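Local coordinates for putative mandelate racemase (Salmonella typhimurium, PDB 2O56), which is of unknown function but binds magnesium and, as a member of the enolase superfamily, probably acts as a hydro-lyase (dehydratase), at residues Ala134-Phe139 and Glu348-Ala353; Thr319-Val324 and Phe344-Leu349. All coordinates share one frame; numbering follows the deposited sequence.

How the contacts relate
After the N-terminal sheet and helices the chain lays down strand 130-135, the first strand of the barrel, then passes through strands 170-173 to 292-293 and their helices to reach strand 319-320, helix 328-340 and finally strand 347-350. Contact 1 (134-139 with 348-353) closes the long loop, 208 residues between its segments, by setting the last of these strands beside the first. Contact 2 (319-324 with 344-349) closes a short loop of 19 residues, mostly helix 328-340, and lies within the span of contact 1. They share Glu-348 and Leu-349, their centres are 13 Å apart, and together they give strand 347-350 a barrel neighbour on each of its own flanks, close to the magnesium site.

Contact 1 of 2, residues Ala134-Phe139 and Glu348-Ala353; sequences ASQLQF and ELHRYA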
loop_
_atom_site.group_PDB
_atom_site.type_symbol
_atom_site.label_atom_id
_atom_site.label_comp_id
_atom_site.label_asym_id
_atom_site.label_seq_id
_atom_site.Cartn_x
_atom_site.Cartn_y
_atom_site.Cartn_z
ATOM N N ALA A 134 27.901 -14.036 -26.980
ATOM C CA ALA A 134 27.769 -15.406 -27.467
ATOM C C ALA A 134 26.744 -16.123 -26.602
ATOM O O ALA A 134 26.952 -16.287 -25.400
ATOM C CB ALA A 134 29.120 -16.127 -27.365
ATOM N N SER A 135 25.630 -16.526 -27.206
ATOM C CA SER A 135 24.456 -16.985 -26.434
ATOM C C SER A 135 24.422 -18.513 -26.364
ATOM O O SER A 135 24.771 -19.187 -27.334
ATOM C CB SER A 135 23.162 -16.489 -27.088
ATOM O OG SER A 135 22.039 -16.671 -26.223
ATOM N N GLN A 136 23.997 -19.037 -25.210
ATOM C CA GLN A 136 23.752 -20.470 -24.981
ATOM C C GLN A 136 24.956 -21.420 -25.120
ATOM O O GLN A 136 24.907 -22.408 -25.858
ATOM C CB GLN A 136 22.518 -20.990 -25.743
ATOM C CG GLN A 136 21.286 -20.054 -25.760
ATOM C CD GLN A 136 20.571 -19.886 -24.402
ATOM O OE1 GLN A 136 21.023 -20.370 -23.365
ATOM N NE2 GLN A 136 19.443 -19.180 -24.422
ATOM N N LEU A 137 26.016 -21.116 -24.380
ATOM C CA LEU A 137 27.270 -21.859 -24.395
ATOM C C LEU A 137 27.193 -23.309 -23.935
ATOM O O LEU A 137 28.129 -24.069 -24.168
ATOM C CB LEU A 137 28.317 -21.139 -23.538
ATOM C CG LEU A 137 29.395 -20.301 -24.219
ATOM C CD1 LEU A 137 28.865 -19.440 -25.349
ATOM C CD2 LEU A 137 30.042 -19.460 -23.170
ATOM N N GLN A 138 26.095 -23.693 -23.282
ATOM C CA GLN A 138 25.845 -25.093 -22.931
ATOM C C GLN A 138 25.787 -25.989 -24.161
ATOM O O GLN A 138 25.916 -27.210 -24.057
ATOM C CB GLN A 138 24.579 -25.256 -22.082
ATOM C CG GLN A 138 23.262 -24.885 -22.813
ATOM C CD GLN A 138 22.916 -23.409 -22.702
ATOM O OE1 GLN A 138 23.760 -22.582 -22.373
ATOM N NE2 GLN A 138 21.654 -23.079 -22.958
ATOM N N PHE A 139 25.617 -25.380 -25.329
ATOM C CA PHE A 139 25.564 -26.136 -26.568
ATOM C C PHE A 139 26.840 -25.980 -27.375
ATOM O O PHE A 139 26.911 -26.406 -28.529
ATOM C CB PHE A 139 24.348 -25.722 -27.392
ATOM C CG PHE A 139 23.040 -25.910 -26.677
ATOM C CD1 PHE A 139 22.734 -27.114 -26.054
ATOM C CD2 PHE A 139 22.109 -24.882 -26.634
ATOM C CE1 PHE A 139 21.529 -27.290 -25.401
ATOM C CE2 PHE A 139 20.888 -25.051 -25.978
ATOM C CZ PHE A 139 20.595 -26.256 -25.369
ATOM N N GLU A 348 22.002 -10.281 -28.611
ATOM C CA GLU A 348 22.131 -11.731 -28.424
ATOM C C GLU A 348 22.514 -12.449 -29.714
ATOM O O GLU A 348 21.781 -12.394 -30.697
ATOM C CB GLU A 348 20.813 -12.329 -27.906
ATOM C CG GLU A 348 20.824 -13.857 -27.779
ATOM C CD GLU A 348 19.582 -14.423 -27.086
ATOM O OE1 GLU A 348 18.512 -13.785 -27.166
ATOM O OE2 GLU A 348 19.675 -15.518 -26.479
ATOM N N LEU A 349 23.628 -13.173 -29.691
ATOM C CA LEU A 349 24.027 -13.962 -30.859
ATOM C C LEU A 349 24.067 -15.461 -30.595
ATOM O O LEU A 349 24.879 -15.937 -29.798
ATOM C CB LEU A 349 25.381 -13.500 -31.405
ATOM C CG LEU A 349 25.947 -14.336 -32.558
ATOM C CD1 LEU A 349 25.370 -13.889 -33.876
ATOM C CD2 LEU A 349 27.439 -14.244 -32.576
ATOM N N HIS A 350 23.209 -16.208 -31.284
ATOM C CA HIS A 350 23.302 -17.658 -31.258
ATOM C C HIS A 350 24.262 -18.131 -32.329
ATOM O O HIS A 350 24.397 -17.499 -33.377
ATOM C CB HIS A 350 21.963 -18.292 -31.537
ATOM C CG HIS A 350 20.914 -17.973 -30.526
ATOM N ND1 HIS A 350 20.633 -18.800 -29.458
ATOM C CD2 HIS A 350 20.066 -16.924 -30.427
ATOM C CE1 HIS A 350 19.655 -18.271 -28.744
ATOM N NE2 HIS A 350 19.289 -17.135 -29.313
ATOM N N ARG A 351 24.903 -19.265 -32.057
ATOM C CA ARG A 351 25.852 -19.874 -32.985
ATOM C C ARG A 351 25.210 -20.231 -34.332
ATOM O O ARG A 351 25.795 -19.979 -35.389
ATOM C CB ARG A 351 26.473 -21.110 -32.348
ATOM C CG ARG A 351 27.794 -21.522 -32.962
ATOM C CD ARG A 351 27.799 -23.011 -33.264
ATOM N NE ARG A 351 27.666 -23.822 -32.060
ATOM C CZ ARG A 351 26.618 -24.591 -31.790
ATOM N NH1 ARG A 351 26.589 -25.288 -30.663
ATOM N NH2 ARG A 351 25.600 -24.662 -32.643
ATOM N N TYR A 352 24.001 -20.786 -34.291
ATOM C CA TYR A 352 23.316 -21.272 -35.502
ATOM C C TYR A 352 23.058 -20.142 -36.500
ATOM O O TYR A 352 22.937 -20.386 -37.693
ATOM C CB TYR A 352 21.984 -21.960 -35.143
ATOM C CG TYR A 352 20.874 -20.967 -34.907
ATOM C CD1 TYR A 352 20.156 -20.417 -35.979
ATOM C CD2 TYR A 352 20.558 -20.550 -33.618
ATOM C CE1 TYR A 352 19.174 -19.481 -35.770
ATOM C CE2 TYR A 352 19.555 -19.619 -33.397
ATOM C CZ TYR A 352 18.871 -19.085 -34.479
ATOM O OH TYR A 352 17.880 -18.153 -34.263
ATOM N N ALA A 353 22.958 -18.913 -35.992
ATOM C CA ALA A 353 22.627 -17.742 -36.795
ATOM C C ALA A 353 23.746 -17.388 -37.791
ATOM O O ALA A 353 23.507 -16.722 -38.803
ATOM C CB ALA A 353 22.345 -16.560 -35.887
HETATM O O HOH W 1 24.320 -20.671 -29.549
#
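Ser-135 and Leu-349 meet in a buried parallel strand pairing that joins strand 130-135 to strand 347-350, where the barrel closes. The backbone N of Ser-135 donates to O of Leu-349 at 2.8 Å, and Ala-134 stands level with Leu-349, both side chains on the same sheet face. On the other face the Ser-135 hydroxyl, anti to its backbone N (chi1 -168°), donates to OE2 of Glu-348 at 2.6 Å. It uses the anti lone pair, the one turned away from OE1. The Glu-348 chain is extended, which carries its carboxylate out to this hydroxyl, and OE2 also takes a salt bridge from Lys-172. Ser-135 CB sits over the His-350 ring as a CH-pi contact, 4.2 Å from the centroid and only 11° off the normal. Alongside, the bent Gln-136 chain runs in the same direction as His-350, with CG 3.8 Å from CE1. Beyond the strands the backbones part, and a water spans them, donating to O of Ser-135 and accepting from N of Arg-351. Gln-138 NE2 donates to OE1 of Gln-136 at 2.8 Å, while NE2 of Gln-136 binds the magnesium ligand Glu-221; the two bonds hold this amide as a second-shell group beside the metal. Strand 130-135 lies between strands 347-350 and 170-173, with Ala-134 bonded through its backbone to Ala-170 and Lys-172, and helix 153-165 packs on Ala-134 and Leu-137.

Contact 2 of 2, residues Thr319-Val324 and Phe344-Leu349; sequences TVQIHV and FVIHEL
Val-320 and Val-345 form the close end of this contact: N of Val-345 donates to O of Val-320 at 2.9 Å, an almost straight bond (178° at the hydrogen) arriving from above the carbonyl plane. Next to it CG1 of Val-345 reaches OG1 of Thr-319 at 3.6 Å, the two side chains crossing at about a right angle. Pro-192 of a second subunit packs on Val-345. Gln-321 CG then lies 3.1 Å from O of Ile-346, a buried carbonyl with no hydrogen-bond partner in the model. Toward Glu-348 the backbones separate and water fills in. One water accepts from N of Glu-348 and donates to O of Ile-322; another joins NE2 of Gln-321 to OE1 of Glu-348. That oxygen also receives a weak bond from N of Val-324, at 3.3 Å. A bend at chi2 (-125°) turns the Gln-321 amide back so that NE2 donates to O of Ile-322 at 3.0 Å, its carboxamide held also by Tyr-245, Tyr-133 and Gln-294 at OE1. His-323 CD2 approaches OE1 of Glu-348 to 3.5 Å, ring and carboxylate planes 74° apart, while ND1 binds Asp-296. With helix 328-340 linking the segments, this is a beta-alpha-beta crossover of the modified TIM barrel of the enolase superfamily, placing His-323 beside the magnesium ligand Glu-273, as the histidine of a His-Asp dyad is in relatives.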
loop_
_atom_site.group_PDB
_atom_site.type_symbol
_atom_site.label_atom_id
_atom_site.label_comp_id
_atom_site.label_asym_id
_atom_site.label_seq_id
_atom_site.Cartn_x
_atom_site.Cartn_y
_atom_site.Cartn_z
ATOM N N THR A 319 17.183 -1.031 -19.367
ATOM C CA THR A 319 17.908 -1.131 -20.617
ATOM C C THR A 319 17.434 -2.382 -21.353
ATOM O O THR A 319 16.723 -3.214 -20.788
ATOM C CB THR A 319 19.414 -1.166 -20.398
ATOM O OG1 THR A 319 19.726 -2.227 -19.494
ATOM C CG2 THR A 319 19.876 0.137 -19.816
ATOM N N VAL A 320 17.779 -2.468 -22.631
ATOM C CA VAL A 320 17.107 -3.377 -23.542
ATOM C C VAL A 320 18.126 -4.271 -24.225
ATOM O O VAL A 320 19.105 -3.790 -24.802
ATOM C CB VAL A 320 16.312 -2.614 -24.606
ATOM C CG1 VAL A 320 15.584 -3.579 -25.532
ATOM C CG2 VAL A 320 15.333 -1.634 -23.943
ATOM N N GLN A 321 17.887 -5.575 -24.143
ATOM C CA GLN A 321 18.530 -6.541 -25.008
ATOM C C GLN A 321 17.425 -7.256 -25.767
ATOM O O GLN A 321 16.750 -8.090 -25.191
ATOM C CB GLN A 321 19.287 -7.573 -24.153
ATOM C CG GLN A 321 19.867 -8.721 -25.006
ATOM C CD GLN A 321 19.439 -10.092 -24.541
ATOM O OE1 GLN A 321 19.862 -10.567 -23.478
ATOM N NE2 GLN A 321 18.632 -10.755 -25.344
ATOM N N ILE A 322 17.237 -6.933 -27.044
ATOM C CA ILE A 322 16.250 -7.625 -27.867
ATOM C C ILE A 322 16.506 -9.127 -27.816
ATOM O O ILE A 322 17.647 -9.578 -27.946
ATOM C CB ILE A 322 16.230 -7.095 -29.337
ATOM C CG1 ILE A 322 15.928 -5.592 -29.360
ATOM C CG2 ILE A 322 15.137 -7.788 -30.180
ATOM C CD1 ILE A 322 14.578 -5.214 -28.766
ATOM N N HIS A 323 15.457 -9.900 -27.566
ATOM C CA HIS A 323 15.558 -11.346 -27.686
ATOM C C HIS A 323 15.591 -11.726 -29.162
ATOM O O HIS A 323 14.699 -11.361 -29.919
ATOM C CB HIS A 323 14.399 -12.064 -26.997
ATOM C CG HIS A 323 14.398 -13.541 -27.233
ATOM N ND1 HIS A 323 13.678 -14.131 -28.250
ATOM C CD2 HIS A 323 15.086 -14.539 -26.631
ATOM C CE1 HIS A 323 13.905 -15.432 -28.249
ATOM N NE2 HIS A 323 14.750 -15.708 -27.271
ATOM N N VAL A 324 16.626 -12.453 -29.572
ATOM C CA VAL A 324 16.732 -12.896 -30.956
ATOM C C VAL A 324 16.971 -14.400 -31.010
ATOM O O VAL A 324 18.038 -14.877 -30.622
ATOM C CB VAL A 324 17.873 -12.167 -31.727
ATOM C CG1 VAL A 324 17.911 -12.620 -33.190
ATOM C CG2 VAL A 324 17.686 -10.662 -31.687
ATOM N N PHE A 344 19.769 0.883 -24.998
ATOM C CA PHE A 344 20.257 -0.422 -25.424
ATOM C C PHE A 344 21.372 -0.854 -24.472
ATOM O O PHE A 344 22.184 -0.017 -24.091
ATOM C CB PHE A 344 20.802 -0.292 -26.849
ATOM C CG PHE A 344 21.610 -1.463 -27.307
ATOM C CD1 PHE A 344 21.001 -2.666 -27.633
ATOM C CD2 PHE A 344 22.993 -1.366 -27.413
ATOM C CE1 PHE A 344 21.748 -3.733 -28.067
ATOM C CE2 PHE A 344 23.741 -2.433 -27.855
ATOM C CZ PHE A 344 23.126 -3.613 -28.176
ATOM N N VAL A 345 21.441 -2.136 -24.156
ATOM C CA VAL A 345 22.590 -2.734 -23.505
ATOM C C VAL A 345 23.475 -3.662 -24.333
ATOM O O VAL A 345 24.611 -3.415 -24.451
ATOM C CB VAL A 345 22.317 -3.335 -22.109
ATOM C CG1 VAL A 345 21.201 -4.291 -22.103
ATOM C CG2 VAL A 345 23.601 -3.971 -21.481
ATOM N N ILE A 346 22.917 -4.741 -24.847
ATOM C CA ILE A 346 23.695 -5.762 -25.553
ATOM C C ILE A 346 22.801 -6.539 -26.531
ATOM O O ILE A 346 21.577 -6.545 -26.382
ATOM C CB ILE A 346 24.516 -6.657 -24.568
ATOM C CG1 ILE A 346 25.727 -7.306 -25.255
ATOM C CG2 ILE A 346 23.637 -7.644 -23.806
ATOM C CD1 ILE A 346 26.727 -7.944 -24.261
ATOM N N HIS A 347 23.401 -7.117 -27.571
ATOM C CA HIS A 347 22.685 -7.937 -28.550
ATOM C C HIS A 347 22.982 -9.429 -28.317
ATOM O O HIS A 347 24.082 -9.795 -27.875
ATOM C CB HIS A 347 23.091 -7.496 -29.972
ATOM C CG HIS A 347 22.431 -8.259 -31.085
ATOM N ND1 HIS A 347 21.335 -7.776 -31.774
ATOM C CD2 HIS A 347 22.739 -9.449 -31.659
ATOM C CE1 HIS A 347 20.979 -8.652 -32.698
ATOM N NE2 HIS A 347 21.809 -9.679 -32.643
ATOM N N GLU A 348 22.002 -10.281 -28.611
ATOM C CA GLU A 348 22.131 -11.731 -28.424
ATOM C C GLU A 348 22.514 -12.449 -29.714
ATOM O O GLU A 348 21.781 -12.394 -30.697
ATOM C CB GLU A 348 20.813 -12.329 -27.906
ATOM C CG GLU A 348 20.824 -13.857 -27.779
ATOM C CD GLU A 348 19.582 -14.423 -27.086
ATOM O OE1 GLU A 348 18.512 -13.785 -27.166
ATOM O OE2 GLU A 348 19.675 -15.518 -26.479
ATOM N N LEU A 349 23.628 -13.173 -29.691
ATOM C CA LEU A 349 24.027 -13.962 -30.859
ATOM C C LEU A 349 24.067 -15.461 -30.595
ATOM O O LEU A 349 24.879 -15.937 -29.798
ATOM C CB LEU A 349 25.381 -13.500 -31.405
ATOM C CG LEU A 349 25.947 -14.336 -32.558
ATOM C CD1 LEU A 349 25.370 -13.889 -33.876
ATOM C CD2 LEU A 349 27.439 -14.244 -32.576
HETATM O O HOH W 2 17.477 -13.244 -24.685
HETATM O O HOH W 3 19.638 -8.780 -29.363
#